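Local coordinates for protein ferredoxin (Nitrosospira multiformis, PDB 3LMF) that probably stores copper(I) ions inside a cysteine-rich four-helix bundle, as its relatives of the Csp family do, although its own function has not been established, at residues L46-N51 with A78-A83; N19-T24 with E54-S59. All coordinates share one frame; numbering follows the deposited sequence.

In the fold
Both contacts lie inside one four-helix bundle, and both use helix 43-64, which meets helix 70-90 in contact 1 and helix 8-36 in contact 2. Each is buried, but their chemistry differs. Contact 1 is loose aliphatic packing of leucine, isoleucine and alanine. Contact 2 is tighter: it pairs two thiols on the inner side of the bundle and stacks a tyrosine on a glutamine. Both touch the second subunit, and contact 2 also faces the fourth. The two meet through their side chains, Cys81 SG lying 3.6 Å from Cys56 SG and Ile80 CD1 lying 3.8 Å from Ile55 CB, so thiols and aliphatic groups run on from one contact to the other.

Contact 1: residues L46-N51 with A78-A83; sequences LRLMMN and AEICDA
Asn51 and Ile80 mark the nearest approach of two roughly antiparallel helical segments, their CA atoms 7.6 Å apart, while the axes pass at 9.6 Å with their directions 142° apart. At that spacing the gap is bridged chiefly by Leu48 and Ile80. Leu48 CG stands anti to the backbone N (chi1 -166°), which sends the two methyls across to the other helix as a fork. One prong, CD2, comes down on the backbone of Ala83, reaching Ala83 O at 3.5 Å, and it also meets the methyl of that alanine, with 4.0 Å between Leu48 CD2 and Ala83 CB. The other prong is looser: Leu48 CD1 lies 4.3 Å from Ile80 CG2. That same isoleucine methyl, anti to its own backbone N, points at the backbone of 46-51 and comes within 4.3 Å of Asn51 C. Ile80 CG2 therefore touches two groups about a right angle apart, the leucine methyl and a main-chain carbon. The packing is van der Waals throughout, mostly of aliphatic groups, with one methyl resting on a carbonyl oxygen. Asn51 meets Ile80 through its main-chain carbon, while its amide is held by the second subunit, OD1 hydrogen-bonded to Ser67 and ND2 to Ser65 of that chain. Phe69 of the second subunit packs on both Leu48 and Ala83, and its Phe62 packs on Ile80, so this seam between helices adjoins a subunit interface. On the bundle's inner side, Met49, present as selenomethionine, and Cys81 turn away from the partner segment; Met49 packs against helices 8-36 and 95-112, and Cys81 meets Cys104 of helix 95-112.

Contact 2: residues N19-T24 with E54-S59; sequences NHCYRT and EICQTS
Tyr22 and Gln57 meet through two quite different torsions: the tyrosine sits at chi1 134°, well short of a staggered position, while Gln57 holds CG anti to its own N (chi1 -167°) and runs extended beyond it. The glutamine chain thereby lies over one face of the phenol. Gln57 CG stands 4.1 Å from the centroid of the Tyr22 ring, only 11° off the ring normal, a CH-pi contact, and Gln57 CD follows at 3.6 Å from Tyr22 CZ. The amide plane is tilted 27° from the ring, so the two flat groups stack. The helices come close here, with the CA atoms of Tyr22 and Cys56 5.3 Å apart and Tyr22 CB 3.7 Å from Cys56 CB. On the inner side, the thiols of Cys21 and Cys56 converge, SG to SG at 3.8 Å, too far for a disulfide. This is the core of the four-helix bundle, where Cys52, Cys77, Cys81, Cys101 and Cys104 also touch one or other of the pair; such a row of thiols is consistent with the copper(I)-binding core of Csp relatives. Towards the fourth subunit, Tyr22 OH is hydrogen-bonded to Asn61 OD1 of that chain. An alanine here would keep the CB packing on Cys56, but is likely to leave Asn61 of the fourth subunit without its phenol partner and the Gln57 chain without a ring to lie on.

Contact 1: residues L46-N51 with A78-A83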
loop_
_atom_site.group_PDB
_atom_site.type_symbol
_atom_site.label_atom_id
_atom_site.label_comp_id
_atom_site.label_asym_id
_atom_site.label_seq_id
_atom_site.Cartn_x
_atom_site.Cartn_y
_atom_site.Cartn_z
ATOM N N LEU A 46 -13.788 10.796 7.925
ATOM C CA LEU A 46 -13.015 9.562 7.966
ATOM C C LEU A 46 -12.388 9.245 6.604
ATOM O O LEU A 46 -11.204 8.922 6.543
ATOM C CB LEU A 46 -13.889 8.401 8.448
ATOM C CG LEU A 46 -13.094 7.283 9.126
ATOM C CD1 LEU A 46 -12.413 7.820 10.385
ATOM C CD2 LEU A 46 -14.026 6.142 9.477
ATOM N N ARG A 47 -13.162 9.353 5.521
ATOM C CA ARG A 47 -12.616 9.095 4.188
ATOM C C ARG A 47 -11.382 9.949 3.979
ATOM O O ARG A 47 -10.340 9.470 3.525
ATOM C CB ARG A 47 -13.582 9.476 3.064
ATOM C CG ARG A 47 -14.744 8.572 2.815
ATOM C CD ARG A 47 -15.293 8.831 1.415
ATOM N NE ARG A 47 -16.583 8.187 1.225
ATOM C CZ ARG A 47 -17.748 8.746 1.529
ATOM N NH1 ARG A 47 -17.787 9.973 2.031
ATOM N NH2 ARG A 47 -18.874 8.066 1.354
ATOM N N LEU A 48 -11.521 11.233 4.284
ATOM C CA LEU A 48 -10.421 12.168 4.108
ATOM C C LEU A 48 -9.216 11.709 4.919
ATOM O O LEU A 48 -8.090 11.708 4.430
ATOM C CB LEU A 48 -10.846 13.574 4.540
ATOM C CG LEU A 48 -9.921 14.713 4.100
ATOM C CD1 LEU A 48 -9.627 14.606 2.610
ATOM C CD2 LEU A 48 -10.588 16.046 4.418
HETATM N N MSE A 49 -9.470 11.301 6.154
HETATM C CA MSE A 49 -8.416 10.839 7.031
HETATM C C MSE A 49 -7.634 9.698 6.383
HETATM O O MSE A 49 -6.401 9.724 6.346
HETATM C CB MSE A 49 -9.013 10.364 8.348
HETATM C CG MSE A 49 -8.077 10.529 9.504
HETATM SE SE MSE A 49 -7.895 12.396 9.977
HETATM C CE MSE A 49 -7.518 12.101 11.846
HETATM N N MSE A 50 -8.354 8.702 5.871
HETATM C CA MSE A 50 -7.727 7.557 5.223
HETATM C C MSE A 50 -7.070 7.945 3.903
HETATM O O MSE A 50 -6.007 7.424 3.555
HETATM C CB MSE A 50 -8.757 6.441 4.991
HETATM C CG MSE A 50 -9.310 5.824 6.272
HETATM SE SE MSE A 50 -7.908 5.170 7.453
HETATM C CE MSE A 50 -7.191 3.788 6.297
ATOM N N ASN A 51 -7.705 8.855 3.168
ATOM C CA ASN A 51 -7.162 9.321 1.892
ATOM C C ASN A 51 -5.829 9.996 2.158
ATOM O O ASN A 51 -4.844 9.752 1.468
ATOM C CB ASN A 51 -8.105 10.334 1.235
ATOM C CG ASN A 51 -9.335 9.688 0.630
ATOM O OD1 ASN A 51 -10.263 10.375 0.203
ATOM N ND2 ASN A 51 -9.346 8.365 0.583
ATOM N N ALA A 78 -0.125 17.628 -0.962
ATOM C CA ALA A 78 -0.277 18.874 -0.202
ATOM C C ALA A 78 -1.734 19.321 -0.165
ATOM O O ALA A 78 -2.228 19.776 0.865
ATOM C CB ALA A 78 0.581 19.976 -0.811
ATOM N N GLU A 79 -2.419 19.177 -1.293
ATOM C CA GLU A 79 -3.814 19.573 -1.390
ATOM C C GLU A 79 -4.686 18.752 -0.433
ATOM O O GLU A 79 -5.526 19.305 0.275
ATOM C CB GLU A 79 -4.290 19.398 -2.829
ATOM C CG GLU A 79 -5.526 20.186 -3.178
ATOM C CD GLU A 79 -5.831 20.140 -4.665
ATOM O OE1 GLU A 79 -4.917 20.436 -5.464
ATOM O OE2 GLU A 79 -6.978 19.809 -5.032
ATOM N N ILE A 80 -4.472 17.439 -0.405
ATOM C CA ILE A 80 -5.242 16.553 0.464
ATOM C C ILE A 80 -4.922 16.790 1.940
ATOM O O ILE A 80 -5.805 16.719 2.789
ATOM C CB ILE A 80 -4.982 15.072 0.092
ATOM C CG1 ILE A 80 -5.452 14.829 -1.338
ATOM C CG2 ILE A 80 -5.692 14.143 1.062
ATOM C CD1 ILE A 80 -5.009 13.506 -1.927
ATOM N N CYS A 81 -3.660 17.079 2.238
ATOM C CA CYS A 81 -3.250 17.349 3.611
ATOM C C CYS A 81 -3.931 18.616 4.141
ATOM O O CYS A 81 -4.388 18.640 5.285
ATOM C CB CYS A 81 -1.726 17.504 3.703
ATOM S SG CYS A 81 -0.780 15.938 3.558
ATOM N N ASP A 82 -3.993 19.665 3.316
ATOM C CA ASP A 82 -4.636 20.915 3.723
ATOM C C ASP A 82 -6.104 20.675 4.023
ATOM O O ASP A 82 -6.640 21.200 4.999
ATOM C CB ASP A 82 -4.538 21.995 2.638
ATOM C CG ASP A 82 -3.195 22.704 2.624
ATOM O OD1 ASP A 82 -2.700 23.098 3.706
ATOM O OD2 ASP A 82 -2.642 22.891 1.518
ATOM N N ALA A 83 -6.765 19.901 3.174
ATOM C CA ALA A 83 -8.174 19.623 3.399
ATOM C C ALA A 83 -8.347 18.798 4.674
ATOM O O ALA A 83 -9.244 19.066 5.466
ATOM C CB ALA A 83 -8.775 18.891 2.193
#

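Contact 2: residues N19-T24 with E54-S59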
loop_
_atom_site.group_PDB
_atom_site.type_symbol
_atom_site.label_atom_id
_atom_site.label_comp_id
_atom_site.label_asym_id
_atom_site.label_seq_id
_atom_site.Cartn_x
_atom_site.Cartn_y
_atom_site.Cartn_z
ATOM N N ASN A 19 6.025 10.737 6.179
ATOM C CA ASN A 19 6.017 9.526 7.005
ATOM C C ASN A 19 5.313 9.801 8.334
ATOM O O ASN A 19 4.494 9.002 8.785
ATOM C CB ASN A 19 7.458 9.027 7.242
ATOM C CG ASN A 19 7.522 7.695 8.005
ATOM O OD1 ASN A 19 6.810 6.746 7.696
ATOM N ND2 ASN A 19 8.397 7.630 8.997
ATOM N N HIS A 20 5.615 10.939 8.949
ATOM C CA HIS A 20 4.996 11.293 10.226
ATOM C C HIS A 20 3.491 11.522 10.075
ATOM O O HIS A 20 2.696 11.022 10.866
ATOM C CB HIS A 20 5.656 12.554 10.804
ATOM C CG HIS A 20 5.112 12.966 12.138
ATOM N ND1 HIS A 20 5.342 12.248 13.292
ATOM C CD2 HIS A 20 4.330 14.013 12.497
ATOM C CE1 HIS A 20 4.722 12.831 14.302
ATOM N NE2 HIS A 20 4.100 13.903 13.847
ATOM N N CYS A 21 3.107 12.273 9.051
ATOM C CA CYS A 21 1.698 12.573 8.807
ATOM C C CYS A 21 0.918 11.324 8.427
ATOM O O CYS A 21 -0.255 11.168 8.789
ATOM C CB CYS A 21 1.564 13.632 7.702
ATOM S SG CYS A 21 -0.139 14.152 7.347
ATOM N N TYR A 22 1.552 10.433 7.680
ATOM C CA TYR A 22 0.869 9.204 7.296
ATOM C C TYR A 22 0.594 8.375 8.556
ATOM O O TYR A 22 -0.525 7.919 8.768
ATOM C CB TYR A 22 1.711 8.444 6.258
ATOM C CG TYR A 22 1.881 6.964 6.483
ATOM C CD1 TYR A 22 0.786 6.102 6.507
ATOM C CD2 TYR A 22 3.149 6.420 6.611
ATOM C CE1 TYR A 22 0.960 4.730 6.646
ATOM C CE2 TYR A 22 3.336 5.060 6.749
ATOM C CZ TYR A 22 2.243 4.218 6.764
ATOM O OH TYR A 22 2.450 2.864 6.868
ATOM N N ARG A 23 1.599 8.210 9.406
ATOM C CA ARG A 23 1.412 7.445 10.628
ATOM C C ARG A 23 0.332 8.045 11.530
ATOM O O ARG A 23 -0.521 7.329 12.053
ATOM C CB ARG A 23 2.736 7.336 11.386
ATOM C CG ARG A 23 3.710 6.394 10.703
ATOM C CD ARG A 23 5.064 6.401 11.358
ATOM N NE ARG A 23 4.977 6.182 12.791
ATOM C CZ ARG A 23 6.018 5.904 13.567
ATOM N NH1 ARG A 23 5.843 5.729 14.871
ATOM N NH2 ARG A 23 7.228 5.786 13.039
ATOM N N THR A 24 0.375 9.362 11.692
ATOM C CA THR A 24 -0.582 10.085 12.518
ATOM C C THR A 24 -2.012 9.976 11.983
ATOM O O THR A 24 -2.937 9.701 12.738
ATOM C CB THR A 24 -0.188 11.581 12.622
ATOM O OG1 THR A 24 1.119 11.687 13.196
ATOM C CG2 THR A 24 -1.177 12.356 13.495
ATOM N N GLU A 54 -3.153 7.545 2.904
ATOM C CA GLU A 54 -2.831 6.874 1.649
ATOM C C GLU A 54 -1.898 7.715 0.774
ATOM O O GLU A 54 -0.814 7.269 0.410
ATOM C CB GLU A 54 -4.119 6.590 0.873
ATOM C CG GLU A 54 -3.932 5.824 -0.428
ATOM C CD GLU A 54 -3.574 4.376 -0.197
ATOM O OE1 GLU A 54 -3.497 3.611 -1.183
ATOM O OE2 GLU A 54 -3.364 3.996 0.978
ATOM N N ILE A 55 -2.326 8.931 0.433
ATOM C CA ILE A 55 -1.516 9.804 -0.403
ATOM C C ILE A 55 -0.149 10.091 0.229
ATOM O O ILE A 55 0.859 10.093 -0.474
ATOM C CB ILE A 55 -2.252 11.143 -0.736
ATOM C CG1 ILE A 55 -1.536 11.867 -1.884
ATOM C CG2 ILE A 55 -2.253 12.062 0.468
ATOM C CD1 ILE A 55 -1.402 11.051 -3.172
ATOM N N CYS A 56 -0.090 10.302 1.543
ATOM C CA CYS A 56 1.202 10.569 2.179
ATOM C C CYS A 56 2.122 9.359 2.040
ATOM O O CYS A 56 3.322 9.502 1.799
ATOM C CB CYS A 56 1.029 10.917 3.658
ATOM S SG CYS A 56 0.312 12.549 3.942
ATOM N N GLN A 57 1.552 8.169 2.179
ATOM C CA GLN A 57 2.322 6.935 2.058
ATOM C C GLN A 57 2.838 6.772 0.631
ATOM O O GLN A 57 3.931 6.258 0.411
ATOM C CB GLN A 57 1.446 5.740 2.447
ATOM C CG GLN A 57 2.199 4.448 2.672
ATOM C CD GLN A 57 1.345 3.398 3.372
ATOM O OE1 GLN A 57 1.787 2.274 3.589
ATOM N NE2 GLN A 57 0.118 3.768 3.732
ATOM N N THR A 58 2.044 7.219 -0.334
ATOM C CA THR A 58 2.429 7.133 -1.737
ATOM C C THR A 58 3.581 8.106 -2.009
ATOM O O THR A 58 4.581 7.748 -2.632
ATOM C CB THR A 58 1.216 7.443 -2.651
ATOM O OG1 THR A 58 0.200 6.457 -2.428
ATOM C CG2 THR A 58 1.611 7.430 -4.122
ATOM N N SER A 59 3.443 9.331 -1.521
ATOM C CA SER A 59 4.488 10.343 -1.692
ATOM C C SER A 59 5.782 9.836 -1.062
ATOM O O SER A 59 6.854 9.933 -1.655
ATOM C CB SER A 59 4.060 11.647 -1.024
ATOM O OG SER A 59 2.917 12.183 -1.687
#